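Local atomic coordinates of 3' terminal uridylyl transferase (PDB entry 5HZD), a protein that adds uridines from UTP to the 3' ends of guide RNAs, ribosomal RNAs and some mRNAs, and is involved in mitochondrial RNA editing in Trypanosoma brucei. Residues V50-R53 with A54-A57; A78-S81 with K82-A86; P278-N282 with I283-L287. All coordinates share one frame; numbering follows the deposited sequence. Where two conformers were deposited one is given.

Interaction 1: residues V50-R53 with A54-A57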
loop_
_atom_site.group_PDB
_atom_site.type_symbol
_atom_site.label_atom_id
_atom_site.label_comp_id
_atom_site.label_asym_id
_atom_site.label_seq_id
_atom_site.Cartn_x
_atom_site.Cartn_y
_atom_site.Cartn_z
ATOM N N VAL A 50 33.297 -7.010 -18.236
ATOM C CA VAL A 50 32.900 -8.193 -18.993
ATOM C C VAL A 50 31.397 -8.433 -18.866
ATOM O O VAL A 50 30.915 -9.557 -19.019
ATOM C CB VAL A 50 33.672 -9.464 -18.528
ATOM C CG1 VAL A 50 35.174 -9.315 -18.779
ATOM C CG2 VAL A 50 33.371 -9.790 -17.051
ATOM N N TRP A 51 30.645 -7.364 -18.631
ATOM C CA TRP A 51 29.215 -7.500 -18.375
ATOM C C TRP A 51 28.415 -8.215 -19.463
ATOM O O TRP A 51 27.633 -9.113 -19.159
ATOM C CB TRP A 51 28.549 -6.157 -18.048
ATOM C CG TRP A 51 27.191 -6.365 -17.441
ATOM C CD1 TRP A 51 25.985 -5.924 -17.922
ATOM C CD2 TRP A 51 26.906 -7.071 -16.229
ATOM N NE1 TRP A 51 24.973 -6.313 -17.079
ATOM C CE2 TRP A 51 25.512 -7.025 -16.038
ATOM C CE3 TRP A 51 27.701 -7.736 -15.283
ATOM C CZ2 TRP A 51 24.896 -7.612 -14.938
ATOM C CZ3 TRP A 51 27.089 -8.325 -14.198
ATOM C CH2 TRP A 51 25.701 -8.256 -14.032
ATOM N N ASN A 52 28.597 -7.841 -20.723
ATOM C CA ASN A 52 27.851 -8.528 -21.764
ATOM C C ASN A 52 28.192 -10.009 -21.837
ATOM O O ASN A 52 27.304 -10.830 -22.041
ATOM C CB ASN A 52 28.054 -7.859 -23.121
ATOM C CG ASN A 52 27.289 -6.561 -23.239
ATOM O OD1 ASN A 52 26.273 -6.359 -22.567
ATOM N ND2 ASN A 52 27.770 -5.668 -24.098
ATOM N N ARG A 53 29.466 -10.335 -21.670
ATOM C CA ARG A 53 29.890 -11.729 -21.615
ATOM C C ARG A 53 29.199 -12.465 -20.462
ATOM O O ARG A 53 28.805 -13.626 -20.605
ATOM C CB ARG A 53 31.407 -11.848 -21.485
ATOM C CG ARG A 53 32.172 -11.436 -22.739
ATOM C CD ARG A 53 33.672 -11.543 -22.523
ATOM N NE ARG A 53 34.052 -12.891 -22.109
ATOM C CZ ARG A 53 35.019 -13.158 -21.233
ATOM N NH1 ARG A 53 35.709 -12.164 -20.690
ATOM N NH2 ARG A 53 35.297 -14.417 -20.904
ATOM N N ALA A 54 29.074 -11.796 -19.321
ATOM C CA ALA A 54 28.463 -12.412 -18.150
ATOM C C ALA A 54 26.988 -12.667 -18.420
ATOM O O ALA A 54 26.464 -13.747 -18.136
ATOM C CB ALA A 54 28.645 -11.508 -16.908
ATOM N N LEU A 55 26.293 -11.663 -18.957
ATOM C CA LEU A 55 24.888 -11.832 -19.303
ATOM C C LEU A 55 24.676 -12.982 -20.265
ATOM O O LEU A 55 23.720 -13.748 -20.146
ATOM C CB LEU A 55 24.347 -10.558 -19.961
ATOM C CG LEU A 55 24.164 -9.378 -19.019
ATOM C CD1 LEU A 55 23.611 -8.222 -19.816
ATOM C CD2 LEU A 55 23.206 -9.701 -17.875
ATOM N N ASN A 56 25.577 -13.116 -21.227
ATOM C CA ASN A 56 25.421 -14.193 -22.183
ATOM C C ASN A 56 25.620 -15.547 -21.510
ATOM O O ASN A 56 24.829 -16.475 -21.713
ATOM C CB ASN A 56 26.408 -14.029 -23.332
ATOM C CG ASN A 56 26.403 -15.219 -24.258
ATOM O OD1 ASN A 56 27.090 -16.199 -24.020
ATOM N ND2 ASN A 56 25.587 -15.155 -25.301
ATOM N N ALA A 57 26.693 -15.672 -20.742
ATOM C CA ALA A 57 26.985 -16.960 -20.116
ATOM C C ALA A 57 25.894 -17.370 -19.148
ATOM O O ALA A 57 25.569 -18.560 -19.050
ATOM C CB ALA A 57 28.334 -16.920 -19.397
#

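Interaction 2: residues A78-S81 with K82-A86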
loop_
_atom_site.group_PDB
_atom_site.type_symbol
_atom_site.label_atom_id
_atom_site.label_comp_id
_atom_site.label_asym_id
_atom_site.label_seq_id
_atom_site.Cartn_x
_atom_site.Cartn_y
_atom_site.Cartn_z
ATOM N N ALA A 78 -4.868 -13.470 -6.281
ATOM C CA ALA A 78 -5.795 -14.482 -5.796
ATOM C C ALA A 78 -7.095 -14.503 -6.600
ATOM O O ALA A 78 -8.080 -15.127 -6.192
ATOM C CB ALA A 78 -6.067 -14.265 -4.302
ATOM N N GLY A 79 -7.099 -13.833 -7.757
ATOM C CA GLY A 79 -8.224 -13.912 -8.668
ATOM C C GLY A 79 -9.246 -12.804 -8.443
ATOM O O GLY A 79 -9.218 -12.102 -7.431
ATOM N N GLU A 80 -10.194 -12.712 -9.365
ATOM C CA GLU A 80 -11.139 -11.593 -9.308
ATOM C C GLU A 80 -12.095 -11.749 -8.124
ATOM O O GLU A 80 -12.504 -10.758 -7.497
ATOM C CB GLU A 80 -11.927 -11.525 -10.617
ATOM C CG GLU A 80 -12.864 -10.357 -10.628
ATOM C CD GLU A 80 -13.470 -10.103 -11.995
ATOM O OE1 GLU A 80 -13.254 -10.922 -12.919
ATOM O OE2 GLU A 80 -14.158 -9.064 -12.126
ATOM N N SER A 81 -12.480 -12.978 -7.802
ATOM C CA SER A 81 -13.429 -13.174 -6.701
ATOM C C SER A 81 -12.893 -12.697 -5.371
ATOM O O SER A 81 -13.624 -12.133 -4.556
ATOM C CB SER A 81 -13.836 -14.644 -6.610
ATOM O OG SER A 81 -14.553 -15.006 -7.765
ATOM N N LYS A 82 -11.608 -12.925 -5.132
ATOM C CA LYS A 82 -10.973 -12.422 -3.927
ATOM C C LYS A 82 -10.931 -10.895 -3.930
ATOM O O LYS A 82 -11.192 -10.263 -2.918
ATOM C CB LYS A 82 -9.566 -13.030 -3.781
ATOM C CG LYS A 82 -8.862 -12.634 -2.496
ATOM C CD LYS A 82 -9.614 -13.118 -1.242
ATOM C CE LYS A 82 -9.709 -14.602 -1.182
ATOM N NZ LYS A 82 -10.555 -15.003 -0.012
ATOM N N MET A 83 -10.628 -10.284 -5.072
ATOM C CA MET A 83 -10.683 -8.824 -5.138
ATOM C C MET A 83 -12.081 -8.319 -4.785
ATOM O O MET A 83 -12.236 -7.281 -4.104
ATOM C CB MET A 83 -10.262 -8.337 -6.528
ATOM C CG MET A 83 -10.472 -6.831 -6.699
ATOM S SD MET A 83 -9.238 -5.805 -5.914
ATOM C CE MET A 83 -8.055 -5.688 -7.270
ATOM N N GLN A 84 -13.102 -9.041 -5.232
ATOM C CA GLN A 84 -14.464 -8.586 -4.971
ATOM C C GLN A 84 -14.836 -8.680 -3.485
ATOM O O GLN A 84 -15.720 -7.946 -3.024
ATOM C CB GLN A 84 -15.441 -9.305 -5.887
ATOM C CG GLN A 84 -15.207 -8.871 -7.351
ATOM C CD GLN A 84 -16.032 -9.660 -8.340
ATOM O OE1 GLN A 84 -16.090 -10.893 -8.277
ATOM N NE2 GLN A 84 -16.680 -8.958 -9.263
ATOM N N GLU A 85 -14.121 -9.504 -2.701
ATOM C CA GLU A 85 -14.323 -9.462 -1.267
ATOM C C GLU A 85 -13.934 -8.123 -0.669
ATOM O O GLU A 85 -14.627 -7.621 0.235
ATOM C CB GLU A 85 -13.558 -10.571 -0.547
ATOM C CG GLU A 85 -14.076 -11.935 -0.903
ATOM C CD GLU A 85 -13.262 -13.059 -0.261
ATOM O OE1 GLU A 85 -12.549 -12.785 0.731
ATOM O OE2 GLU A 85 -13.338 -14.206 -0.783
ATOM N N ALA A 86 -12.843 -7.525 -1.172
ATOM C CA ALA A 86 -12.457 -6.176 -0.737
ATOM C C ALA A 86 -13.506 -5.135 -1.179
ATOM O O ALA A 86 -13.798 -4.199 -0.442
ATOM C CB ALA A 86 -11.038 -5.793 -1.276
HETATM O O HOH W 1 -10.565 -15.471 -6.386
#

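Interaction 3: residues P278-N282 with I283-L287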
loop_
_atom_site.group_PDB
_atom_site.type_symbol
_atom_site.label_atom_id
_atom_site.label_comp_id
_atom_site.label_asym_id
_atom_site.label_seq_id
_atom_site.Cartn_x
_atom_site.Cartn_y
_atom_site.Cartn_z
ATOM N N PRO A 278 -19.512 -10.667 7.992
ATOM C CA PRO A 278 -19.243 -9.922 6.757
ATOM C C PRO A 278 -17.747 -9.591 6.535
ATOM O O PRO A 278 -16.968 -9.485 7.506
ATOM C CB PRO A 278 -20.034 -8.627 6.958
ATOM C CG PRO A 278 -21.209 -9.068 7.817
ATOM C CD PRO A 278 -20.618 -10.064 8.776
ATOM N N GLU A 279 -17.369 -9.435 5.270
ATOM C CA GLU A 279 -15.966 -9.211 4.849
ATOM C C GLU A 279 -15.182 -8.182 5.675
ATOM O O GLU A 279 -14.006 -8.400 6.017
ATOM C CB GLU A 279 -15.923 -8.860 3.352
ATOM C CG GLU A 279 -16.231 -10.038 2.394
ATOM C CD GLU A 279 -17.721 -10.309 2.160
ATOM O OE1 GLU A 279 -18.610 -9.651 2.772
ATOM O OE2 GLU A 279 -18.045 -11.204 1.352
ATOM N N LEU A 280 -15.818 -7.059 6.008
ATOM C CA LEU A 280 -15.118 -5.970 6.678
ATOM C C LEU A 280 -14.542 -6.415 8.029
ATOM O O LEU A 280 -13.505 -5.901 8.487
ATOM C CB LEU A 280 -16.074 -4.781 6.849
ATOM C CG LEU A 280 -15.441 -3.524 7.427
ATOM C CD1 LEU A 280 -14.421 -2.918 6.454
ATOM C CD2 LEU A 280 -16.479 -2.481 7.825
ATOM N N TYR A 281 -15.186 -7.391 8.655
ATOM C CA TYR A 281 -14.731 -7.867 9.971
ATOM C C TYR A 281 -13.504 -8.753 9.865
ATOM O O TYR A 281 -12.828 -9.018 10.861
ATOM C CB TYR A 281 -15.837 -8.681 10.666
ATOM C CG TYR A 281 -17.042 -7.896 11.069
ATOM C CD1 TYR A 281 -17.156 -7.366 12.358
ATOM C CD2 TYR A 281 -18.080 -7.670 10.176
ATOM C CE1 TYR A 281 -18.283 -6.651 12.731
ATOM C CE2 TYR A 281 -19.209 -6.933 10.548
ATOM C CZ TYR A 281 -19.303 -6.427 11.814
ATOM O OH TYR A 281 -20.452 -5.725 12.132
ATOM N N ASN A 282 -13.203 -9.225 8.667
ATOM C CA ASN A 282 -12.246 -10.295 8.484
ATOM C C ASN A 282 -10.936 -9.843 7.854
ATOM O O ASN A 282 -10.034 -10.657 7.644
ATOM C CB ASN A 282 -12.865 -11.363 7.582
ATOM C CG ASN A 282 -14.139 -11.936 8.157
ATOM O OD1 ASN A 282 -14.309 -11.998 9.375
ATOM N ND2 ASN A 282 -15.045 -12.374 7.284
ATOM N N ILE A 283 -10.829 -8.562 7.530
ATOM C CA ILE A 283 -9.667 -8.060 6.843
ATOM C C ILE A 283 -8.916 -7.005 7.654
ATOM O O ILE A 283 -9.522 -6.191 8.350
ATOM C CB ILE A 283 -10.052 -7.490 5.460
ATOM C CG1 ILE A 283 -10.984 -6.307 5.588
ATOM C CG2 ILE A 283 -10.658 -8.577 4.564
ATOM C CD1 ILE A 283 -11.150 -5.593 4.259
ATOM N N ASP A 284 -7.593 -7.011 7.554
ATOM C CA ASP A 284 -6.788 -5.947 8.133
ATOM C C ASP A 284 -6.942 -4.714 7.277
ATOM O O ASP A 284 -6.831 -4.797 6.043
ATOM C CB ASP A 284 -5.291 -6.318 8.124
ATOM C CG ASP A 284 -4.927 -7.441 9.081
ATOM O OD1 ASP A 284 -5.515 -7.577 10.162
ATOM O OD2 ASP A 284 -3.985 -8.193 8.748
ATOM N N PHE A 285 -7.192 -3.571 7.902
ATOM C CA PHE A 285 -7.287 -2.303 7.160
ATOM C C PHE A 285 -6.866 -1.105 7.960
ATOM O O PHE A 285 -6.880 -1.133 9.201
ATOM C CB PHE A 285 -8.706 -2.101 6.539
ATOM C CG PHE A 285 -9.837 -1.900 7.542
ATOM C CD1 PHE A 285 -10.056 -0.648 8.142
ATOM C CD2 PHE A 285 -10.712 -2.942 7.836
ATOM C CE1 PHE A 285 -11.108 -0.444 9.039
ATOM C CE2 PHE A 285 -11.785 -2.731 8.706
ATOM C CZ PHE A 285 -11.962 -1.494 9.325
ATOM N N ASP A 286 -6.415 -0.071 7.239
ATOM C CA ASP A 286 -6.160 1.237 7.835
ATOM C C ASP A 286 -7.170 2.188 7.212
ATOM O O ASP A 286 -7.285 2.262 5.980
ATOM C CB ASP A 286 -4.771 1.779 7.497
ATOM C CG ASP A 286 -3.647 1.010 8.176
ATOM O OD1 ASP A 286 -3.907 0.141 9.047
ATOM O OD2 ASP A 286 -2.482 1.297 7.818
ATOM N N LEU A 287 -7.885 2.921 8.060
ATOM C CA LEU A 287 -8.886 3.900 7.627
ATOM C C LEU A 287 -8.366 5.318 7.886
ATOM O O LEU A 287 -8.013 5.671 9.000
ATOM C CB LEU A 287 -10.199 3.607 8.379
ATOM C CG LEU A 287 -11.453 4.406 8.033
ATOM C CD1 LEU A 287 -12.650 3.740 8.652
ATOM C CD2 LEU A 287 -11.356 5.853 8.519
#

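Interaction 1: residues V50-R53 with A54-A57
Trp51 and Leu55 meet in an i to i+4 CH-pi contact on the short surface helix 51-57, near the periphery of the chain and away from the annotated sites. The aliphatic CG of Leu55 stands over one face of the indole, 4.0 Å from the centroid of the five-membered ring of Trp51 and offset toward the rim. Its two methyls spread across the indole: CD1 of Leu55 comes to 3.6 Å from NE1 of Trp51, while CD2 of Leu55 lies 4.0 Å from CZ2 on the benzo side of the same ring system. The two side chains are set obliquely to one another. The indole stands beside the helix because CG of Trp51 lies opposite its backbone N (chi1 -165°), and it presents a face to the residue one turn later. On the six-membered ring, CE3 of Trp51 lies 4.2 Å from CB of Ala54, a loose contact by a small methyl.

Beneath the side chains runs the first turn of backbone bonding. Val50 is the N-cap residue, and its O accepts the N-H of Ala54 at 2.9 Å. The N-H of Leu55 reaches O of Trp51 at 2.9 Å in an almost straight bond (171°), which joins the same two residues whose side chains make the CH-pi contact. Asn52 to Asn56 and Arg53 to Ala57 continue the pattern, and the polar side chains of Asn52 and Arg53, both exposed, suit the outward side.

Trp51 also stacks with Tyr404, and both Trp51 and Leu55 touch Val400, so their apolar side rests on helix 385-409. The chemistry implies an amphipathic helix: dispersion and CH-pi contacts on the side joined to the protein, amides and a guanidinium toward solvent.

Interaction 2: residues A78-S81 with K82-A86
The start of helix 80-100, with Gly79 at its N-cap position, brings Ala78 against Lys82. CB of Ala78 lies 3.7 Å from CG of Lys82, a methyl laid against the aliphatic root of a lysine. The same pair is bridged by a water, which donates to O of Ala78 over a short 2.5 Å and accepts the N-H of Lys82 at 3.0 Å. It thus serves a first-turn amide and the carbonyl just before the cap.

Gly79 has a positive phi of 93°; at its backbone angles a CB would press on the carbonyl O of Ala78, so glycine suits the place. Its O takes the N-H of Met83 at 3.3 Å. The next bond, from N of Gln84 to O of Glu80, is shorter at 2.9 Å, and that from Glu85 to Ser81 is weak. The helix belongs to the central palm region of the nucleotidyltransferase. Its buried Met83 faces inward, its side chain about 6 Å from that of Ile124, a residue that probably binds UTP.

On the outer side, Lys82 bends at chi2 and chi3 (both 62°), curling its amine round to the carboxylate of Glu85, three residues further along. The resulting salt bridge spans 3.0 Å from NZ of Lys82 to OE2 of Glu85, with weak hydrogen bonds to both oxygens. The side chain of Lys82 also touches Trp118. Glu80 and Gln84 cross at a slant, CG of Glu80 standing 4.0 Å from CD of Gln84.

Interaction 3: residues P278-N282 with I283-L287
Leu280 and Phe285 make the main apolar contact as the chain passes from a helical turn into strand 285-288. CD1 of Leu280 reaches 3.5 Å from CE2 of Phe285, and the two side chains cross at about a right angle. Phe285 holds CG between its backbone N and carbonyl carbon (chi1 67°), which turns the ring back along the chain toward the turn. Ile283, also buried, folds its branches under the turn: CG1 and CG2 of Ile283 each lie 3.7 Å from O of Glu279, since branching at CB lets both carbons rest against the one carbonyl.

Polar contacts shape the turn itself. N of Tyr281 bonds to O of Pro278 at 3.0 Å, and N of Asn282 to O of Glu279 at 2.9 Å, both three residues back. O of Leu280 lies in the plane of the Phe285 ring, at its edge, 3.6 Å from CE2, so a carbonyl dipole meets the slightly positive C-H rim. No hydrogen bond joins the two segments. The carboxylate of Glu279 instead forms a salt bridge with Arg88 and a hydrogen bond with Thr247, while Asp286, probably important for catalysis, projects beside Asp125 and is salt-bridged to Lys176.

Strand 285-288 runs parallel to strand 124-129 and antiparallel to 174-177 in the palm sheet, with Phe285 stacked on His177 and with Ile283 and Leu287 leaning on helix 80-100 at Ala89 and Leu93.

In the fold
Interactions 2 and 3 are neighbours in the palm, their centres 14 Å apart, and they touch where O of Glu85 lies 3.6 Å from CB of Glu279. Helix 80-100, which starts in interaction 2, thus packs beside the turn that leads into the central strand of interaction 3. Both approach the probable active site: the side chain of Asp284 is about 3 Å from that of Asp123, probably a ligand of the catalytic magnesium, and Met83 lies about 9 Å from Ser111, side chain to side chain. Interaction 1 stands apart, its nearest atoms about 31 Å from interaction 2 and 37 Å from interaction 3, across the chain's centre from the latter.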